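Local coordinates for putative ATPase, AAA family (Prochlorococcus marinus subsp. pastoris str. CCMP1986, PDB 3CTD), which probably acts as a DNA-dependent ATPase in cellular responses to stalled DNA replication, the chain here being the C-terminal part of the whole protein, at residues Tyr56-Met61 / Asn69-Arg74; Ile77-Asp82 / Asn89-Val94; Ile83-Pro88 / Asn127-Ile132; Asp99-Val104 / Phe111-Ala116. The protein carries 1 engineered substitution. All coordinates share one frame; numbering follows the deposited sequence.

Contact 1. Residues Tyr56-Met61 / Asn69-Arg74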
loop_
_atom_site.group_PDB
_atom_site.type_symbol
_atom_site.label_atom_id
_atom_site.label_comp_id
_atom_site.label_asym_id
_atom_site.label_seq_id
_atom_site.Cartn_x
_atom_site.Cartn_y
_atom_site.Cartn_z
ATOM N N TYR B 56 -22.194 -4.314 -14.691
ATOM C CA TYR B 56 -23.185 -5.239 -15.210
ATOM C C TYR B 56 -22.604 -6.640 -15.353
ATOM O O TYR B 56 -23.191 -7.606 -14.831
ATOM C CB TYR B 56 -23.742 -4.703 -16.519
ATOM C CG TYR B 56 -24.767 -5.564 -17.148
ATOM C CD1 TYR B 56 -26.111 -5.443 -16.810
ATOM C CD2 TYR B 56 -24.403 -6.511 -18.088
ATOM C CE1 TYR B 56 -27.063 -6.277 -17.377
ATOM C CE2 TYR B 56 -25.337 -7.336 -18.678
ATOM C CZ TYR B 56 -26.667 -7.222 -18.327
ATOM O OH TYR B 56 -27.601 -8.038 -18.941
ATOM N N TRP B 57 -21.428 -6.786 -15.973
ATOM C CA TRP B 57 -20.866 -8.152 -16.090
ATOM C C TRP B 57 -20.407 -8.725 -14.764
ATOM O O TRP B 57 -20.483 -9.926 -14.556
ATOM C CB TRP B 57 -19.758 -8.258 -17.175
ATOM C CG TRP B 57 -20.245 -7.766 -18.512
ATOM C CD1 TRP B 57 -19.875 -6.621 -19.132
ATOM C CD2 TRP B 57 -21.257 -8.379 -19.340
ATOM N NE1 TRP B 57 -20.571 -6.484 -20.306
ATOM C CE2 TRP B 57 -21.421 -7.553 -20.463
ATOM C CE3 TRP B 57 -22.036 -9.561 -19.238
ATOM C CZ2 TRP B 57 -22.331 -7.865 -21.510
ATOM C CZ3 TRP B 57 -22.948 -9.875 -20.262
ATOM C CH2 TRP B 57 -23.085 -9.019 -21.385
ATOM N N LEU B 58 -19.930 -7.893 -13.849
ATOM C CA LEU B 58 -19.679 -8.359 -12.451
ATOM C C LEU B 58 -20.958 -8.949 -11.837
ATOM O O LEU B 58 -20.974 -10.074 -11.348
ATOM C CB LEU B 58 -19.157 -7.214 -11.540
ATOM C CG LEU B 58 -18.852 -7.606 -10.095
ATOM C CD1 LEU B 58 -17.805 -8.743 -9.989
ATOM C CD2 LEU B 58 -18.364 -6.415 -9.363
ATOM N N ALA B 59 -22.035 -8.179 -11.893
ATOM C CA ALA B 59 -23.307 -8.594 -11.317
ATOM C C ALA B 59 -23.789 -9.908 -11.966
ATOM O O ALA B 59 -24.241 -10.845 -11.269
ATOM C CB ALA B 59 -24.340 -7.455 -11.487
ATOM N N ASN B 60 -23.680 -9.976 -13.299
ATOM C CA ASN B 60 -23.966 -11.194 -14.023
ATOM C C ASN B 60 -23.246 -12.364 -13.388
ATOM O O ASN B 60 -23.855 -13.361 -13.007
ATOM C CB ASN B 60 -23.488 -11.040 -15.460
ATOM C CG ASN B 60 -23.811 -12.260 -16.325
ATOM O OD1 ASN B 60 -23.457 -13.419 -16.006
ATOM N ND2 ASN B 60 -24.476 -12.004 -17.432
ATOM N N MET B 61 -21.929 -12.224 -13.247
ATOM C CA MET B 61 -21.083 -13.314 -12.743
ATOM C C MET B 61 -21.484 -13.813 -11.349
ATOM O O MET B 61 -21.525 -15.025 -11.112
ATOM C CB MET B 61 -19.585 -12.944 -12.810
ATOM C CG MET B 61 -18.966 -12.866 -14.256
ATOM S SD MET B 61 -17.171 -12.787 -14.192
ATOM C CE MET B 61 -17.136 -11.169 -13.439
ATOM N N ASN B 69 -12.795 -15.952 -6.015
ATOM C CA ASN B 69 -11.338 -16.130 -6.237
ATOM C C ASN B 69 -10.975 -16.097 -7.710
ATOM O O ASN B 69 -9.987 -15.457 -8.095
ATOM C CB ASN B 69 -10.822 -17.435 -5.622
ATOM C CG ASN B 69 -11.029 -17.478 -4.116
ATOM O OD1 ASN B 69 -10.602 -16.568 -3.394
ATOM N ND2 ASN B 69 -11.744 -18.509 -3.640
ATOM N N PHE B 70 -11.780 -16.752 -8.548
ATOM C CA PHE B 70 -11.567 -16.654 -9.977
ATOM C C PHE B 70 -11.694 -15.190 -10.468
ATOM O O PHE B 70 -10.835 -14.684 -11.183
ATOM C CB PHE B 70 -12.483 -17.605 -10.729
ATOM C CG PHE B 70 -12.368 -17.513 -12.195
ATOM C CD1 PHE B 70 -11.163 -17.769 -12.828
ATOM C CD2 PHE B 70 -13.465 -17.167 -12.963
ATOM C CE1 PHE B 70 -11.050 -17.694 -14.222
ATOM C CE2 PHE B 70 -13.361 -17.074 -14.351
ATOM C CZ PHE B 70 -12.143 -17.352 -14.991
ATOM N N ILE B 71 -12.711 -14.478 -10.033
ATOM C CA ILE B 71 -12.857 -13.076 -10.479
ATOM C C ILE B 71 -11.653 -12.231 -10.028
ATOM O O ILE B 71 -11.105 -11.447 -10.795
ATOM C CB ILE B 71 -14.157 -12.447 -9.920
ATOM C CG1 ILE B 71 -15.390 -13.240 -10.398
ATOM C CG2 ILE B 71 -14.211 -10.956 -10.207
ATOM C CD1 ILE B 71 -16.629 -13.007 -9.504
ATOM N N PHE B 72 -11.239 -12.403 -8.784
ATOM C CA PHE B 72 -10.042 -11.702 -8.260
ATOM C C PHE B 72 -8.739 -12.046 -8.981
ATOM O O PHE B 72 -7.857 -11.200 -9.063
ATOM C CB PHE B 72 -9.848 -11.917 -6.758
ATOM C CG PHE B 72 -10.585 -10.938 -5.933
ATOM C CD1 PHE B 72 -10.340 -9.571 -6.077
ATOM C CD2 PHE B 72 -11.538 -11.357 -5.034
ATOM C CE1 PHE B 72 -11.031 -8.644 -5.319
ATOM C CE2 PHE B 72 -12.210 -10.431 -4.282
ATOM C CZ PHE B 72 -11.972 -9.071 -4.427
ATOM N N ARG B 73 -8.629 -13.265 -9.507
ATOM C CA ARG B 73 -7.442 -13.639 -10.300
ATOM C C ARG B 73 -7.341 -12.772 -11.535
ATOM O O ARG B 73 -6.291 -12.187 -11.800
ATOM C CB ARG B 73 -7.478 -15.116 -10.713
ATOM C CG ARG B 73 -6.629 -16.035 -9.856
ATOM C CD ARG B 73 -6.767 -17.530 -10.259
ATOM N NE ARG B 73 -7.356 -18.129 -9.078
ATOM C CZ ARG B 73 -8.432 -18.892 -9.051
ATOM N NH1 ARG B 73 -9.031 -19.262 -10.198
ATOM N NH2 ARG B 73 -8.866 -19.296 -7.858
ATOM N N ARG B 74 -8.446 -12.686 -12.266
ATOM C CA ARG B 74 -8.517 -11.880 -13.460
ATOM C C ARG B 74 -8.386 -10.410 -13.190
ATOM O O ARG B 74 -7.816 -9.705 -13.994
ATOM C CB ARG B 74 -9.799 -12.163 -14.247
ATOM C CG ARG B 74 -9.799 -13.529 -14.908
ATOM C CD ARG B 74 -8.726 -13.745 -16.034
ATOM N NE ARG B 74 -8.688 -15.176 -16.392
ATOM C CZ ARG B 74 -9.455 -15.779 -17.331
ATOM N NH1 ARG B 74 -10.325 -15.071 -18.069
ATOM N NH2 ARG B 74 -9.352 -17.102 -17.538
#
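Leu58 and Met61 approach Ile71 from a helical turn in which Asn60 N donates to Tyr56 O at 2.9 Å. One turn of helix 51-63 is packed against one turn of helix 68-83, two successive helices of the all-helical MgsA-type C-terminal domain. Backbone polarity is spent inside each helix, so what meets between them is purely hydrocarbon and thioether. Ile71 points its side chain at the partner helix and divides it: CG1 lies beside the backbone N (chi1 -60°), which places CG2 opposite that N, and each branch finds its own neighbour. Met61 meets Ile71 tip to tip, its chain bent at the last torsion (chi3 -67°), and CE rests 4.1 Å from Ile71 CG1. A flexible methionine suits this place because its end can turn to fit a rigid, branched partner. Leu58 starts off beside the interface and brings only the end of its side chain into it. Met61 and Leu58 each meet Ile71 at ordinary van der Waals range, and the helices stay well apart, with Leu58 CA and Ile71 CA 8.5 Å from each other. Other apolar groups join the layer: Val38 and Ile39 of helix 36-47 lie against Met61, Leu113 against Ile71, and Ile132 of the second subunit against Leu58. The remaining branch of Ile71, CG2, stands 4.2 Å from Leu58 CD1.

Contact 2. Residues Ile77-Asp82 / Asn89-Val94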
loop_
_atom_site.group_PDB
_atom_site.type_symbol
_atom_site.label_atom_id
_atom_site.label_comp_id
_atom_site.label_asym_id
_atom_site.label_seq_id
_atom_site.Cartn_x
_atom_site.Cartn_y
_atom_site.Cartn_z
ATOM N N ILE B 77 -4.510 -10.021 -12.486
ATOM C CA ILE B 77 -3.938 -10.029 -13.834
ATOM C C ILE B 77 -4.154 -8.736 -14.619
ATOM O O ILE B 77 -3.218 -8.157 -15.149
ATOM C CB ILE B 77 -4.496 -11.201 -14.658
ATOM C CG1 ILE B 77 -4.158 -12.532 -13.952
ATOM C CG2 ILE B 77 -3.990 -11.144 -16.106
ATOM C CD1 ILE B 77 -4.731 -13.788 -14.670
ATOM N N SER B 78 -5.399 -8.297 -14.729
ATOM C CA SER B 78 -5.705 -7.111 -15.482
ATOM C C SER B 78 -5.035 -5.852 -14.855
ATOM O O SER B 78 -4.602 -4.931 -15.562
ATOM C CB SER B 78 -7.222 -6.978 -15.624
ATOM O OG SER B 78 -7.529 -5.609 -15.677
ATOM N N ALA B 79 -4.884 -5.828 -13.542
ATOM C CA ALA B 79 -4.138 -4.738 -12.917
ATOM C C ALA B 79 -2.675 -4.589 -13.394
ATOM O O ALA B 79 -2.075 -3.514 -13.297
ATOM C CB ALA B 79 -4.212 -4.874 -11.379
ATOM N N CYS B 80 -2.080 -5.660 -13.899
ATOM C CA CYS B 80 -0.713 -5.566 -14.420
ATOM C C CYS B 80 -0.676 -5.588 -15.946
ATOM O O CYS B 80 0.165 -4.929 -16.577
ATOM C CB CYS B 80 0.200 -6.665 -13.827
ATOM S SG CYS B 80 0.377 -6.425 -12.021
ATOM N N GLU B 81 -1.595 -6.336 -16.539
ATOM C CA GLU B 81 -1.621 -6.438 -17.970
ATOM C C GLU B 81 -2.235 -5.217 -18.661
ATOM O O GLU B 81 -1.730 -4.793 -19.693
ATOM C CB GLU B 81 -2.354 -7.685 -18.391
ATOM C CG GLU B 81 -2.702 -7.642 -19.834
ATOM C CD GLU B 81 -3.214 -8.964 -20.382
ATOM O OE1 GLU B 81 -2.705 -9.354 -21.447
ATOM O OE2 GLU B 81 -4.103 -9.608 -19.783
ATOM N N ASP B 82 -3.306 -4.642 -18.089
ATOM C CA ASP B 82 -4.095 -3.600 -18.765
ATOM C C ASP B 82 -3.935 -2.248 -18.109
ATOM O O ASP B 82 -4.100 -1.255 -18.763
ATOM C CB ASP B 82 -5.578 -3.940 -18.781
ATOM C CG ASP B 82 -5.903 -5.158 -19.620
ATOM O OD1 ASP B 82 -5.603 -5.155 -20.840
ATOM O OD2 ASP B 82 -6.488 -6.121 -19.055
ATOM N N ASN B 89 0.124 1.273 -8.458
ATOM C CA ASN B 89 -0.573 1.061 -7.191
ATOM C C ASN B 89 -1.833 0.180 -7.371
ATOM O O ASN B 89 -2.349 -0.447 -6.423
ATOM C CB ASN B 89 -0.909 2.431 -6.560
ATOM C CG ASN B 89 -1.418 2.310 -5.121
ATOM O OD1 ASN B 89 -0.717 1.819 -4.236
ATOM N ND2 ASN B 89 -2.644 2.777 -4.884
ATOM N N ALA B 90 -2.326 0.110 -8.607
ATOM C CA ALA B 90 -3.533 -0.652 -8.903
ATOM C C ALA B 90 -3.422 -2.078 -8.382
ATOM O O ALA B 90 -4.398 -2.604 -7.845
ATOM C CB ALA B 90 -3.843 -0.638 -10.447
ATOM N N ILE B 91 -2.256 -2.710 -8.562
ATOM C CA ILE B 91 -2.092 -4.079 -8.074
ATOM C C ILE B 91 -2.161 -4.106 -6.548
ATOM O O ILE B 91 -2.680 -5.044 -5.998
ATOM C CB ILE B 91 -0.823 -4.817 -8.631
ATOM C CG1 ILE B 91 -0.828 -6.288 -8.258
ATOM C CG2 ILE B 91 0.470 -4.212 -8.117
ATOM C CD1 ILE B 91 -1.668 -7.098 -9.168
ATOM N N VAL B 92 -1.680 -3.063 -5.874
ATOM C CA VAL B 92 -1.764 -3.033 -4.419
ATOM C C VAL B 92 -3.218 -2.916 -3.974
ATOM O O VAL B 92 -3.624 -3.581 -3.048
ATOM C CB VAL B 92 -0.951 -1.846 -3.825
ATOM C CG1 VAL B 92 -1.108 -1.772 -2.272
ATOM C CG2 VAL B 92 0.538 -1.888 -4.279
ATOM N N VAL B 93 -4.009 -2.077 -4.642
ATOM C CA VAL B 93 -5.384 -1.837 -4.216
ATOM C C VAL B 93 -6.223 -3.111 -4.421
ATOM O O VAL B 93 -6.984 -3.535 -3.536
ATOM C CB VAL B 93 -6.015 -0.621 -4.990
ATOM C CG1 VAL B 93 -7.564 -0.546 -4.820
ATOM C CG2 VAL B 93 -5.338 0.707 -4.589
ATOM N N VAL B 94 -6.117 -3.700 -5.599
ATOM C CA VAL B 94 -6.880 -4.892 -5.915
ATOM C C VAL B 94 -6.489 -6.055 -5.007
ATOM O O VAL B 94 -7.342 -6.823 -4.607
ATOM C CB VAL B 94 -6.621 -5.352 -7.357
ATOM C CG1 VAL B 94 -7.205 -6.707 -7.541
ATOM C CG2 VAL B 94 -7.196 -4.347 -8.337
HETATM O O HOH W 1 -0.851 -1.924 -11.235
#
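Ala79 directs its methyl group straight at helix 90-104, while Cys80 and Ile91 meet at the flank of the same interface, SG against the isoleucine side chain. The CB of Ala79 settles on the backbone and side chain of Ile91, 4.0 Å from both its CA and its CD1, with Ala90 and Val94 CG2 a little farther off. Alanine is apt here: its smallness lets Ala79 CA come within 5.3 Å of Ile91 CA. Ile91 carries CG1 opposite its backbone N, and chi1 of -171° with chi2 of 82° bring CD1 to 3.6 Å from Cys80 SG. The weakly polar sulfur packs against CB, CG1 and CD1 of Ile91, and on the third subunit Gln115 packs against the same cysteine. One polar link spans the gap. A water accepts from Ile91 N at 3.1 Å and lies 2.9 Å from Ala79 O, although other acceptors compete for its protons. An amide in the first turn of a helix has no carbonyl of its own helix one turn back; the water supplies its acceptor. With axes 8.9 Å apart and running at 171°, the two segments form an antiparallel helical hairpin in the core of the MgsA-type C-terminal domain.

Contact 3. Residues Ile83-Pro88 / Asn127-Ile132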
loop_
_atom_site.group_PDB
_atom_site.type_symbol
_atom_site.label_atom_id
_atom_site.label_comp_id
_atom_site.label_asym_id
_atom_site.label_seq_id
_atom_site.Cartn_x
_atom_site.Cartn_y
_atom_site.Cartn_z
ATOM N N ILE B 83 -3.656 -2.180 -16.812
ATOM C CA ILE B 83 -3.375 -0.879 -16.186
ATOM C C ILE B 83 -1.846 -0.737 -16.034
ATOM O O ILE B 83 -1.214 0.188 -16.579
ATOM C CB ILE B 83 -4.084 -0.730 -14.785
ATOM C CG1 ILE B 83 -5.579 -0.436 -14.909
ATOM C CG2 ILE B 83 -3.410 0.328 -13.897
ATOM C CD1 ILE B 83 -6.296 -1.413 -15.673
ATOM N N GLY B 84 -1.246 -1.660 -15.302
ATOM C CA GLY B 84 0.221 -1.798 -15.283
ATOM C C GLY B 84 0.902 -0.563 -14.759
ATOM O O GLY B 84 0.408 0.076 -13.812
ATOM N N LEU B 85 2.023 -0.186 -15.383
ATOM C CA LEU B 85 2.736 1.013 -14.943
ATOM C C LEU B 85 2.027 2.348 -15.290
ATOM O O LEU B 85 2.610 3.437 -15.161
ATOM C CB LEU B 85 4.168 0.993 -15.482
ATOM C CG LEU B 85 4.854 -0.342 -15.240
ATOM C CD1 LEU B 85 6.116 -0.320 -16.002
ATOM C CD2 LEU B 85 5.151 -0.492 -13.773
ATOM N N ALA B 86 0.786 2.285 -15.747
ATOM C CA ALA B 86 0.020 3.541 -15.852
ATOM C C ALA B 86 -0.299 3.958 -14.408
ATOM O O ALA B 86 -0.382 5.149 -14.087
ATOM C CB ALA B 86 -1.251 3.355 -16.685
ATOM N N ASP B 87 -0.471 2.959 -13.538
ATOM C CA ASP B 87 -0.660 3.165 -12.100
ATOM C C ASP B 87 -0.247 1.882 -11.355
ATOM O O ASP B 87 -1.064 0.990 -11.110
ATOM C CB ASP B 87 -2.116 3.557 -11.790
ATOM C CG ASP B 87 -2.408 3.674 -10.275
ATOM O OD1 ASP B 87 -1.473 3.724 -9.452
ATOM O OD2 ASP B 87 -3.599 3.683 -9.889
ATOM N N PRO B 88 1.031 1.794 -10.975
ATOM C CA PRO B 88 1.468 0.538 -10.387
ATOM C C PRO B 88 0.873 0.317 -8.988
ATOM O O PRO B 88 1.079 -0.722 -8.407
ATOM C CB PRO B 88 2.984 0.683 -10.335
ATOM C CG PRO B 88 3.240 2.164 -10.333
ATOM C CD PRO B 88 2.075 2.849 -10.944
ATOM N N ASN B 127 -0.557 -1.153 -21.686
ATOM C CA ASN B 127 -0.146 -2.565 -21.821
ATOM C C ASN B 127 1.399 -2.761 -21.839
ATOM O O ASN B 127 1.899 -3.809 -22.324
ATOM C CB ASN B 127 -0.757 -3.217 -23.077
ATOM C CG ASN B 127 -0.210 -2.623 -24.383
ATOM O OD1 ASN B 127 0.512 -1.630 -24.380
ATOM N ND2 ASN B 127 -0.557 -3.229 -25.492
ATOM N N SER B 128 2.155 -1.772 -21.337
ATOM C CA SER B 128 3.612 -1.824 -21.491
ATOM C C SER B 128 4.311 -3.023 -20.801
ATOM O O SER B 128 5.435 -3.351 -21.162
ATOM C CB SER B 128 4.288 -0.486 -21.166
ATOM O OG SER B 128 4.527 -0.315 -19.772
ATOM N N THR B 129 3.649 -3.709 -19.865
ATOM C CA THR B 129 4.239 -4.902 -19.284
ATOM C C THR B 129 4.246 -6.070 -20.236
ATOM O O THR B 129 4.878 -7.079 -19.914
ATOM C CB THR B 129 3.513 -5.377 -18.030
ATOM O OG1 THR B 129 2.159 -5.699 -18.372
ATOM C CG2 THR B 129 3.580 -4.292 -16.892
ATOM N N LYS B 130 3.538 -5.959 -21.371
ATOM C CA LYS B 130 3.550 -7.031 -22.413
ATOM C C LYS B 130 4.943 -7.133 -23.109
ATOM O O LYS B 130 5.248 -8.112 -23.783
ATOM C CB LYS B 130 2.411 -6.863 -23.468
ATOM N N SER B 131 5.758 -6.103 -22.915
ATOM C CA SER B 131 7.131 -6.020 -23.393
ATOM C C SER B 131 7.922 -7.279 -23.172
ATOM O O SER B 131 8.766 -7.626 -23.986
ATOM C CB SER B 131 7.840 -4.914 -22.647
ATOM O OG SER B 131 7.355 -3.687 -23.135
ATOM N N ILE B 132 7.680 -7.940 -22.045
ATOM C CA ILE B 132 8.481 -9.093 -21.667
ATOM C C ILE B 132 8.400 -10.113 -22.786
ATOM O O ILE B 132 9.351 -10.829 -23.020
ATOM C CB ILE B 132 8.000 -9.713 -20.311
ATOM C CG1 ILE B 132 8.700 -11.055 -20.008
ATOM C CG2 ILE B 132 6.523 -9.952 -20.376
ATOM C CD1 ILE B 132 10.224 -10.963 -19.961
HETATM O O HOH W 2 2.360 -1.083 -17.961
#
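No aromatic ring or other flat side-chain group shapes the meeting of Leu85 with Ser128 and Thr129; saturated carbons and one hydroxyl do the touching. Leu85 CD1 comes to 4.1 Å from Ser128 OG, and Leu85 CG lies 4.5 Å from Thr129 CG2. Thr129 CG2 also lies 4.5 Å from Gly84 CA. Gly84 is the first residue to leave the helical conformation at the end of helix 68-83. It does so with positive phi (62°), a region open to a residue without a beta carbon, and its bare CA can lie beside the threonine. Polar matching is indirect. A water accepts from Leu85 N at 2.8 Å and donates to Ser128 OG at 2.9 Å, joining the loop to the short 3-10 turn. Ser128 holds its hydroxyl between its own backbone N and carbonyl carbon (chi1 84°), where Glu192 OE1 and Trp184 NE1 also hydrogen-bond to it, so this small oxygen is gripped by three groups. Thr129 uses both branches: CG2 serves the apolar contact, while OG1 bonds to Cys80 O near the end of helix 68-83. Farther along the loop, Ala86 N returns to Ile83 O at 3.0 Å in a tight 3-10 turn, and Asp87 OD1 then caps Asn89 N. The contact thus lies where helix 68-83 gives way to helix 90-104, against the turn that leads into helix 131-139, with helix 191-197 bonded through Glu192 to the backbone of Leu85.

Contact 4. Residues Asp99-Val104 / Phe111-Ala116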
loop_
_atom_site.group_PDB
_atom_site.type_symbol
_atom_site.label_atom_id
_atom_site.label_comp_id
_atom_site.label_asym_id
_atom_site.label_seq_id
_atom_site.Cartn_x
_atom_site.Cartn_y
_atom_site.Cartn_z
ATOM N N ASP B 99 -7.671 -9.474 -0.284
ATOM C CA ASP B 99 -7.524 -9.770 1.139
ATOM C C ASP B 99 -8.737 -9.350 1.969
ATOM O O ASP B 99 -9.102 -10.017 2.957
ATOM C CB ASP B 99 -6.275 -9.127 1.733
ATOM C CG ASP B 99 -5.043 -9.668 1.158
ATOM O OD1 ASP B 99 -5.077 -10.758 0.585
ATOM O OD2 ASP B 99 -4.018 -8.995 1.241
ATOM N N ALA B 100 -9.363 -8.231 1.622
ATOM C CA ALA B 100 -10.509 -7.817 2.414
ATOM C C ALA B 100 -11.623 -8.859 2.220
ATOM O O ALA B 100 -12.210 -9.335 3.189
ATOM C CB ALA B 100 -10.942 -6.453 2.039
ATOM N N PHE B 101 -11.827 -9.307 0.991
ATOM C CA PHE B 101 -12.834 -10.317 0.735
ATOM C C PHE B 101 -12.574 -11.619 1.532
ATOM O O PHE B 101 -13.525 -12.166 2.120
ATOM C CB PHE B 101 -13.002 -10.570 -0.779
ATOM C CG PHE B 101 -14.137 -11.505 -1.106
ATOM C CD1 PHE B 101 -15.372 -11.006 -1.510
ATOM C CD2 PHE B 101 -13.986 -12.888 -0.951
ATOM C CE1 PHE B 101 -16.440 -11.871 -1.791
ATOM C CE2 PHE B 101 -15.034 -13.748 -1.213
ATOM C CZ PHE B 101 -16.277 -13.246 -1.631
ATOM N N ASP B 102 -11.327 -12.118 1.553
ATOM C CA ASP B 102 -10.988 -13.290 2.399
ATOM C C ASP B 102 -11.372 -13.082 3.862
ATOM O O ASP B 102 -11.876 -13.981 4.512
ATOM C CB ASP B 102 -9.527 -13.814 2.214
ATOM C CG ASP B 102 -9.328 -14.551 0.823
ATOM O OD1 ASP B 102 -10.336 -15.071 0.252
ATOM O OD2 ASP B 102 -8.190 -14.602 0.264
ATOM N N ARG B 103 -11.199 -11.884 4.385
ATOM C CA ARG B 103 -11.582 -11.661 5.772
ATOM C C ARG B 103 -13.083 -11.557 5.965
ATOM O O ARG B 103 -13.570 -11.905 7.035
ATOM C CB ARG B 103 -10.890 -10.424 6.369
ATOM N N VAL B 104 -13.844 -11.098 4.965
ATOM C CA VAL B 104 -15.241 -10.714 5.252
ATOM C C VAL B 104 -16.241 -11.668 4.562
ATOM O O VAL B 104 -17.260 -12.035 5.118
ATOM C CB VAL B 104 -15.497 -9.212 4.941
ATOM C CG1 VAL B 104 -16.903 -8.844 5.230
ATOM C CG2 VAL B 104 -14.662 -8.278 5.878
ATOM N N PHE B 111 -18.865 -5.619 -2.144
ATOM C CA PHE B 111 -18.342 -4.265 -2.281
ATOM C C PHE B 111 -16.830 -4.209 -2.626
ATOM O O PHE B 111 -16.351 -3.241 -3.226
ATOM C CB PHE B 111 -18.535 -3.510 -0.963
ATOM C CG PHE B 111 -19.987 -3.190 -0.600
ATOM C CD1 PHE B 111 -20.416 -1.852 -0.510
ATOM C CD2 PHE B 111 -20.904 -4.206 -0.274
ATOM C CE1 PHE B 111 -21.750 -1.530 -0.146
ATOM C CE2 PHE B 111 -22.236 -3.906 0.091
ATOM C CZ PHE B 111 -22.657 -2.561 0.162
ATOM N N PHE B 112 -16.064 -5.192 -2.159
ATOM C CA PHE B 112 -14.623 -5.242 -2.466
ATOM C C PHE B 112 -14.455 -5.705 -3.914
ATOM O O PHE B 112 -13.602 -5.176 -4.613
ATOM C CB PHE B 112 -13.829 -6.109 -1.471
ATOM C CG PHE B 112 -13.963 -5.643 -0.085
ATOM C CD1 PHE B 112 -13.358 -4.456 0.322
ATOM C CD2 PHE B 112 -14.753 -6.328 0.805
ATOM C CE1 PHE B 112 -13.523 -3.975 1.631
ATOM C CE2 PHE B 112 -14.935 -5.868 2.126
ATOM C CZ PHE B 112 -14.312 -4.696 2.536
ATOM N N LEU B 113 -15.318 -6.616 -4.395
ATOM C CA LEU B 113 -15.298 -6.960 -5.823
ATOM C C LEU B 113 -15.589 -5.712 -6.640
ATOM O O LEU B 113 -14.865 -5.347 -7.592
ATOM C CB LEU B 113 -16.299 -8.075 -6.130
ATOM C CG LEU B 113 -15.882 -9.513 -5.714
ATOM C CD1 LEU B 113 -17.076 -10.538 -5.620
ATOM C CD2 LEU B 113 -14.723 -10.089 -6.569
ATOM N N SER B 114 -16.649 -5.032 -6.238
ATOM C CA SER B 114 -17.039 -3.793 -6.856
ATOM C C SER B 114 -15.966 -2.689 -6.799
ATOM O O SER B 114 -15.638 -2.134 -7.848
ATOM C CB SER B 114 -18.357 -3.344 -6.263
ATOM O OG SER B 114 -18.625 -2.069 -6.718
ATOM N N GLN B 115 -15.398 -2.374 -5.623
ATOM C CA GLN B 115 -14.271 -1.401 -5.567
ATOM C C GLN B 115 -13.119 -1.740 -6.531
ATOM O O GLN B 115 -12.616 -0.879 -7.277
ATOM C CB GLN B 115 -13.689 -1.298 -4.166
ATOM C CG GLN B 115 -12.407 -0.501 -4.107
ATOM C CD GLN B 115 -12.249 0.291 -2.807
ATOM O OE1 GLN B 115 -13.184 0.377 -2.030
ATOM N NE2 GLN B 115 -11.053 0.836 -2.552
ATOM N N ALA B 116 -12.658 -2.992 -6.456
ATOM C CA ALA B 116 -11.563 -3.441 -7.281
ATOM C C ALA B 116 -11.902 -3.286 -8.779
ATOM O O ALA B 116 -11.104 -2.762 -9.579
ATOM C CB ALA B 116 -11.222 -4.881 -6.941
#
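Phe112 reaches Ala100 because its first torsion sets CG beside the backbone N and opposite the carbonyl carbon (chi1 -58°), carrying the ring across to helix 90-104. Phe101 is built the other way, with CG opposite its backbone N, and its ring reaches Leu113 through CE1. The Phe112 ring presents a face to Ala100: CB stands 3.5 Å from the ring centroid and only 11° off the ring normal, a well-centred CH-pi contact. Alanine suits the position, since a single methyl can sit over the middle of the ring while the backbone stays close; Ala100 CA and Phe112 CA are 6.9 Å apart. Val104, one turn farther on, brings its CB obliquely to the same ring, 4.4 Å from CE2. At the neighbouring position Phe101 and Leu113 cross obliquely, Phe101 CE1 lying 4.1 Å from Leu113 CD1. Only the far end of Leu113 joins in. The two segments are nearly antiparallel, at 173° with axes 9.5 Å apart, and form a helical hairpin across the turn that joins helices 90-104 and 110-121. Around it, Phe106 meets the Phe101 ring edge-to-face and Ile71 backs Leu113, while Cys80 of the second subunit packs on Phe112. Across the hairpin the chemistry is dispersion plus one CH-pi contact. Cohesion therefore depends on shape and on shielding from water, with the Ala100 methyl over the Phe112 face its one directional element.

In the fold
From the N-terminal side, contact 1 closes the short loop between helices 51-63 and 68-83. Contact 2 follows in series, pairing the far end of helix 68-83 with the start of helix 90-104, and contact 4 closes the next turn by bringing helix 110-121 back along helix 90-104. Contact 3 spans the longest separation: it crosses contact 2, their segments alternating along the chain, and encloses contact 4 in its loop. Helix 68-83 links contacts 1 and 2, and helix 90-104 links contacts 2 and 4. Phe72 of contact 1 packs on Leu113 and Phe101 of contact 4, Val94 of contact 2 meets Ala116, and contacts 2 and 3 adjoin about 9 Å apart, centre to centre.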